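PDB 5AWO: isomaltodextranase from Arthrobacter globiformis, which catalyses the hydrolysis of (1->6)-alpha-D-glucosidic linkages in polysaccharides, removing successive isomaltose units from the non-reducing ends of the chains. Local coordinates for residues G35-R39 with L365-A369; L313-R319 with S341-D347. One frame throughout, in Å; residues are numbered along the deposited sequence.

In the fold
Both contacts belong to the TIM barrel of this family 27 glycoside hydrolase and concern its closure, where the first strand (39-42) meets the eighth (343-345) and the eighth lies beside the seventh (312-314). Their centres lie about 12 Å apart. In contact 1 the loop leading into strand 39-42 meets helix 362-370, the helix that follows strand 343-345 in the chain; in contact 2 that strand lies beside segment 313-319. Contact 2 lies within the 325 residues that separate the two segments of contact 1. L343 of contact 2 reaches contact 1: its N lies 2.9 Å from P38 O, a probable hydrogen bond, and its CD1 lies 3.7 Å from N368 ND2.

Contact 1 (G35-R39 with L365-A369); sequences GAGPR and LQLNA
Segment 35-39 is an extended connection leaving helix 30-34 and entering strand 39-42, the first strand of the TIM barrel; segment 365-369 is a regular helical turn within helix 362-370, with A369 N bonded to L365 O at 2.9 Å. The nearest CA atoms are those of A36 and N368, 6.0 Å apart. G35, at phi/psi 155/-148, breaks the preceding helix with a conformation in which a CB would collide with the preceding carbonyl oxygen. A36, G37 and P38 then run extended. N368, with chi1 t, points toward the loop and uses both ends of its amide: ND2 donates to G37 O (3.1 Å), while OD1 accepts from R39 NE (2.9 Å) and R39 NH2 (3.0 Å). An asparagine suits this place because it can donate and accept at once. R39, m at chi1 and then nearly straight, has the length to reach the helix; L365 CB lies over one face of its guanidinium, and its NH1 bonds F73 O. The small A36 lets the backbones come close, its CB 3.8 Å from N368 ND2. A water bridges the same pair of residues, accepting from A36 N at 2.9 Å and donating to N368 O at 2.8 Å.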
loop_
_atom_site.group_PDB
_atom_site.type_symbol
_atom_site.label_atom_id
_atom_site.label_comp_id
_atom_site.label_asym_id
_atom_site.label_seq_id
_atom_site.Cartn_x
_atom_site.Cartn_y
_atom_site.Cartn_z
ATOM N N GLY A 35 8.867 2.719 2.040
ATOM C CA GLY A 35 8.778 2.651 0.582
ATOM C C GLY A 35 7.518 2.014 0.076
ATOM O O GLY A 35 6.446 2.067 0.694
ATOM N N ALA A 36 7.712 1.358 -1.070
ATOM C CA ALA A 36 6.647 0.742 -1.833
ATOM C C ALA A 36 6.437 -0.704 -1.421
ATOM O O ALA A 36 7.083 -1.239 -0.510
ATOM C CB ALA A 36 6.980 0.832 -3.306
ATOM N N GLY A 37 5.467 -1.352 -2.058
ATOM C CA GLY A 37 5.170 -2.735 -1.751
ATOM C C GLY A 37 6.324 -3.680 -2.070
ATOM O O GLY A 37 7.254 -3.336 -2.805
ATOM N N PRO A 38 6.256 -4.880 -1.544
ATOM C CA PRO A 38 7.300 -5.869 -1.755
ATOM C C PRO A 38 7.222 -6.580 -3.114
ATOM O O PRO A 38 6.159 -6.640 -3.741
ATOM C CB PRO A 38 7.031 -6.882 -0.654
ATOM C CG PRO A 38 5.557 -6.852 -0.487
ATOM C CD PRO A 38 5.184 -5.411 -0.673
ATOM N N ARG A 39 8.336 -7.165 -3.513
ATOM C CA ARG A 39 8.441 -7.993 -4.684
ATOM C C ARG A 39 8.266 -9.415 -4.254
ATOM O O ARG A 39 8.988 -9.900 -3.375
ATOM C CB ARG A 39 9.820 -7.821 -5.333
ATOM C CG ARG A 39 10.088 -6.418 -5.778
ATOM C CD ARG A 39 11.461 -6.233 -6.409
ATOM N NE ARG A 39 11.805 -4.818 -6.442
ATOM C CZ ARG A 39 12.984 -4.299 -6.811
ATOM N NH1 ARG A 39 13.977 -5.068 -7.262
ATOM N NH2 ARG A 39 13.150 -2.998 -6.710
ATOM N N LEU A 365 12.452 -1.228 -11.964
ATOM C CA LEU A 365 12.565 -1.739 -10.594
ATOM C C LEU A 365 13.167 -0.696 -9.654
ATOM O O LEU A 365 12.783 -0.630 -8.472
ATOM C CB LEU A 365 13.357 -3.037 -10.514
ATOM C CG LEU A 365 12.658 -4.260 -11.140
ATOM C CD1 LEU A 365 13.626 -5.436 -11.193
ATOM C CD2 LEU A 365 11.378 -4.612 -10.406
ATOM N N GLN A 366 14.112 0.094 -10.150
ATOM C CA GLN A 366 14.765 1.053 -9.286
ATOM C C GLN A 366 13.754 2.020 -8.704
ATOM O O GLN A 366 13.923 2.467 -7.571
ATOM C CB GLN A 366 15.874 1.787 -10.026
ATOM C CG GLN A 366 16.806 2.545 -9.095
ATOM C CD GLN A 366 17.627 1.618 -8.234
ATOM O OE1 GLN A 366 18.217 0.671 -8.737
ATOM N NE2 GLN A 366 17.639 1.860 -6.916
ATOM N N LEU A 367 12.685 2.356 -9.437
ATOM C CA LEU A 367 11.630 3.216 -8.889
ATOM C C LEU A 367 10.994 2.574 -7.641
ATOM O O LEU A 367 10.781 3.214 -6.608
ATOM C CB LEU A 367 10.547 3.505 -9.920
ATOM C CG LEU A 367 10.932 4.416 -11.083
ATOM C CD1 LEU A 367 9.834 4.463 -12.135
ATOM C CD2 LEU A 367 11.261 5.833 -10.632
ATOM N N ASN A 368 10.716 1.288 -7.743
ATOM C CA ASN A 368 10.214 0.530 -6.596
ATOM C C ASN A 368 11.206 0.466 -5.439
ATOM O O ASN A 368 10.837 0.721 -4.292
ATOM C CB ASN A 368 9.722 -0.858 -7.027
ATOM C CG ASN A 368 9.558 -1.814 -5.851
ATOM O OD1 ASN A 368 10.525 -2.397 -5.406
ATOM N ND2 ASN A 368 8.333 -1.998 -5.364
ATOM N N ALA A 369 12.474 0.187 -5.742
ATOM C CA ALA A 369 13.507 0.154 -4.696
ATOM C C ALA A 369 13.636 1.490 -4.003
ATOM O O ALA A 369 13.828 1.531 -2.758
ATOM C CB ALA A 369 14.867 -0.239 -5.263
HETATM O O HOH W 1 10.474 0.583 -1.523
#

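Contact 2 (L313-R319 with S341-D347); sequences LDGDFMR and SPLAIAD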
loop_
_atom_site.group_PDB
_atom_site.type_symbol
_atom_site.label_atom_id
_atom_site.label_comp_id
_atom_site.label_asym_id
_atom_site.label_seq_id
_atom_site.Cartn_x
_atom_site.Cartn_y
_atom_site.Cartn_z
ATOM N N LEU A 313 -1.120 0.457 -1.539
ATOM C CA LEU A 313 -2.221 -0.073 -2.344
ATOM C C LEU A 313 -1.781 -1.288 -3.147
ATOM O O LEU A 313 -0.736 -1.284 -3.775
ATOM C CB LEU A 313 -2.780 1.027 -3.249
ATOM C CG LEU A 313 -3.138 2.344 -2.573
ATOM C CD1 LEU A 313 -3.792 3.300 -3.559
ATOM C CD2 LEU A 313 -4.032 2.159 -1.352
ATOM N N ASP A 314 -2.604 -2.327 -3.086
ATOM C CA ASP A 314 -2.288 -3.635 -3.630
ATOM C C ASP A 314 -3.145 -3.914 -4.846
ATOM O O ASP A 314 -4.339 -4.100 -4.715
ATOM C CB ASP A 314 -2.502 -4.670 -2.513
ATOM C CG ASP A 314 -2.303 -6.124 -2.937
ATOM O OD1 ASP A 314 -1.872 -6.405 -4.059
ATOM O OD2 ASP A 314 -2.598 -7.003 -2.079
ATOM N N GLY A 315 -2.508 -3.945 -6.022
ATOM C CA GLY A 315 -3.186 -4.267 -7.271
ATOM C C GLY A 315 -3.225 -5.730 -7.627
ATOM O O GLY A 315 -3.537 -6.076 -8.759
ATOM N N ASP A 316 -2.928 -6.599 -6.664
ATOM C CA ASP A 316 -3.059 -8.051 -6.794
ATOM C C ASP A 316 -1.932 -8.653 -7.611
ATOM O O ASP A 316 -0.771 -8.253 -7.411
ATOM C CB ASP A 316 -4.468 -8.494 -7.230
ATOM C CG ASP A 316 -4.817 -9.879 -6.721
ATOM O OD1 ASP A 316 -4.530 -10.162 -5.537
ATOM O OD2 ASP A 316 -5.455 -10.655 -7.494
ATOM N N PHE A 317 -2.223 -9.591 -8.510
ATOM C CA PHE A 317 -1.199 -10.404 -9.133
ATOM C C PHE A 317 -1.031 -10.077 -10.593
ATOM O O PHE A 317 -2.021 -9.798 -11.282
ATOM C CB PHE A 317 -1.557 -11.890 -9.029
ATOM C CG PHE A 317 -1.775 -12.345 -7.623
ATOM C CD1 PHE A 317 -0.845 -12.058 -6.631
ATOM C CD2 PHE A 317 -2.892 -13.067 -7.283
ATOM C CE1 PHE A 317 -1.060 -12.466 -5.308
ATOM C CE2 PHE A 317 -3.095 -13.500 -5.968
ATOM C CZ PHE A 317 -2.193 -13.178 -4.979
ATOM N N MET A 318 0.229 -10.036 -11.014
ATOM C CA MET A 318 0.585 -9.864 -12.424
ATOM C C MET A 318 0.654 -11.235 -13.101
ATOM O O MET A 318 1.408 -12.111 -12.679
ATOM C CB MET A 318 1.910 -9.115 -12.566
ATOM C CG MET A 318 1.801 -7.693 -12.085
ATOM S SD MET A 318 3.283 -6.724 -12.353
ATOM C CE MET A 318 4.320 -7.365 -11.049
ATOM N N ARG A 319 -0.140 -11.380 -14.161
ATOM C CA ARG A 319 -0.228 -12.632 -14.915
ATOM C C ARG A 319 0.196 -12.292 -16.373
ATOM O O ARG A 319 -0.625 -12.003 -17.258
ATOM C CB ARG A 319 -1.618 -13.230 -14.832
ATOM C CG ARG A 319 -2.104 -13.523 -13.405
ATOM C CD ARG A 319 -3.340 -14.434 -13.386
ATOM N NE ARG A 319 -2.944 -15.730 -13.885
ATOM C CZ ARG A 319 -3.730 -16.625 -14.471
ATOM N NH1 ARG A 319 -5.051 -16.491 -14.525
ATOM N NH2 ARG A 319 -3.160 -17.705 -14.974
ATOM N N SER A 341 2.633 -0.239 -5.617
ATOM C CA SER A 341 2.064 -1.506 -5.219
ATOM C C SER A 341 3.121 -2.554 -5.005
ATOM O O SER A 341 4.203 -2.490 -5.576
ATOM C CB SER A 341 1.140 -1.983 -6.354
ATOM O OG SER A 341 0.517 -3.241 -6.135
ATOM N N PRO A 342 2.784 -3.609 -4.252
ATOM C CA PRO A 342 3.550 -4.852 -4.411
ATOM C C PRO A 342 3.694 -5.257 -5.877
ATOM O O PRO A 342 2.785 -4.987 -6.700
ATOM C CB PRO A 342 2.682 -5.897 -3.699
ATOM C CG PRO A 342 1.315 -5.286 -3.673
ATOM C CD PRO A 342 1.573 -3.832 -3.445
ATOM N N LEU A 343 4.815 -5.889 -6.181
ATOM C CA LEU A 343 5.091 -6.414 -7.519
ATOM C C LEU A 343 5.039 -7.909 -7.360
ATOM O O LEU A 343 6.025 -8.533 -6.956
ATOM C CB LEU A 343 6.448 -5.908 -8.040
ATOM C CG LEU A 343 6.597 -4.384 -8.017
ATOM C CD1 LEU A 343 7.995 -3.974 -8.454
ATOM C CD2 LEU A 343 5.530 -3.675 -8.838
ATOM N N ALA A 344 3.871 -8.498 -7.619
ATOM C CA ALA A 344 3.557 -9.873 -7.326
ATOM C C ALA A 344 3.395 -10.653 -8.624
ATOM O O ALA A 344 2.357 -10.554 -9.307
ATOM C CB ALA A 344 2.294 -9.938 -6.488
ATOM N N ILE A 345 4.415 -11.430 -8.947
ATOM C CA ILE A 345 4.378 -12.289 -10.132
ATOM C C ILE A 345 3.539 -13.518 -9.826
ATOM O O ILE A 345 3.759 -14.162 -8.793
ATOM C CB ILE A 345 5.783 -12.777 -10.502
ATOM C CG1 ILE A 345 6.719 -11.609 -10.809
ATOM C CG2 ILE A 345 5.751 -13.691 -11.728
ATOM C CD1 ILE A 345 8.179 -12.000 -10.896
ATOM N N ALA A 346 2.578 -13.843 -10.700
ATOM C CA ALA A 346 1.823 -15.089 -10.606
ATOM C C ALA A 346 2.066 -16.039 -11.775
ATOM O O ALA A 346 1.599 -17.173 -11.727
ATOM C CB ALA A 346 0.333 -14.849 -10.420
ATOM N N ASP A 347 2.771 -15.619 -12.822
ATOM C CA ASP A 347 3.182 -16.601 -13.834
ATOM C C ASP A 347 3.947 -17.725 -13.148
ATOM O O ASP A 347 4.856 -17.468 -12.350
ATOM C CB ASP A 347 4.104 -15.955 -14.866
ATOM C CG ASP A 347 3.434 -14.815 -15.588
ATOM O OD1 ASP A 347 3.362 -13.689 -15.020
ATOM O OD2 ASP A 347 2.969 -15.059 -16.721
HETATM O O HOH W 2 1.566 -6.939 -8.493
HETATM O O HOH W 3 -0.353 -16.661 -14.269
#
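The two segments run side by side, 15° apart end to end, but are pinched together at two places and parted between them. At the first, S341 sits against the end of strand 312-314, where the chain turns at G315: its CA is 3.2 Å from L313 O in a CA-H...O contact, and its OG accepts from G315 N at 3.1 Å. P342 CG packs 3.4 Å from D314 OD1; that oxygen accepts from D316 N (2.8 Å) in an Asx turn. Water 2 fills the hollow beyond, donating to D316 O and P342 O and accepting from A344 N, each at 2.9 Å. This is the junction of strands seven and eight in the TIM barrel, which completes the parallel ring; D314 and D316 point their carboxylates to R199, and D316 also to R265, and the side chain of D316 is about 8 Å from that of D201, the likely nucleophile. The backbones meet again at M318, whose N donates to A344 O (2.8 Å) and whose O accepts from A346 N (2.9 Å). Two alanines are small enough to fit against F317: A344 CB at the edge of its ring, 3.8 Å from F317 CD1, and A346 CB 3.8 Å from F317 CB. M318, long and flexible, folds back so that CE lies 3.7 Å from L343 CA, against helix 326-339, where M332, M333 and M336 touch its side chain.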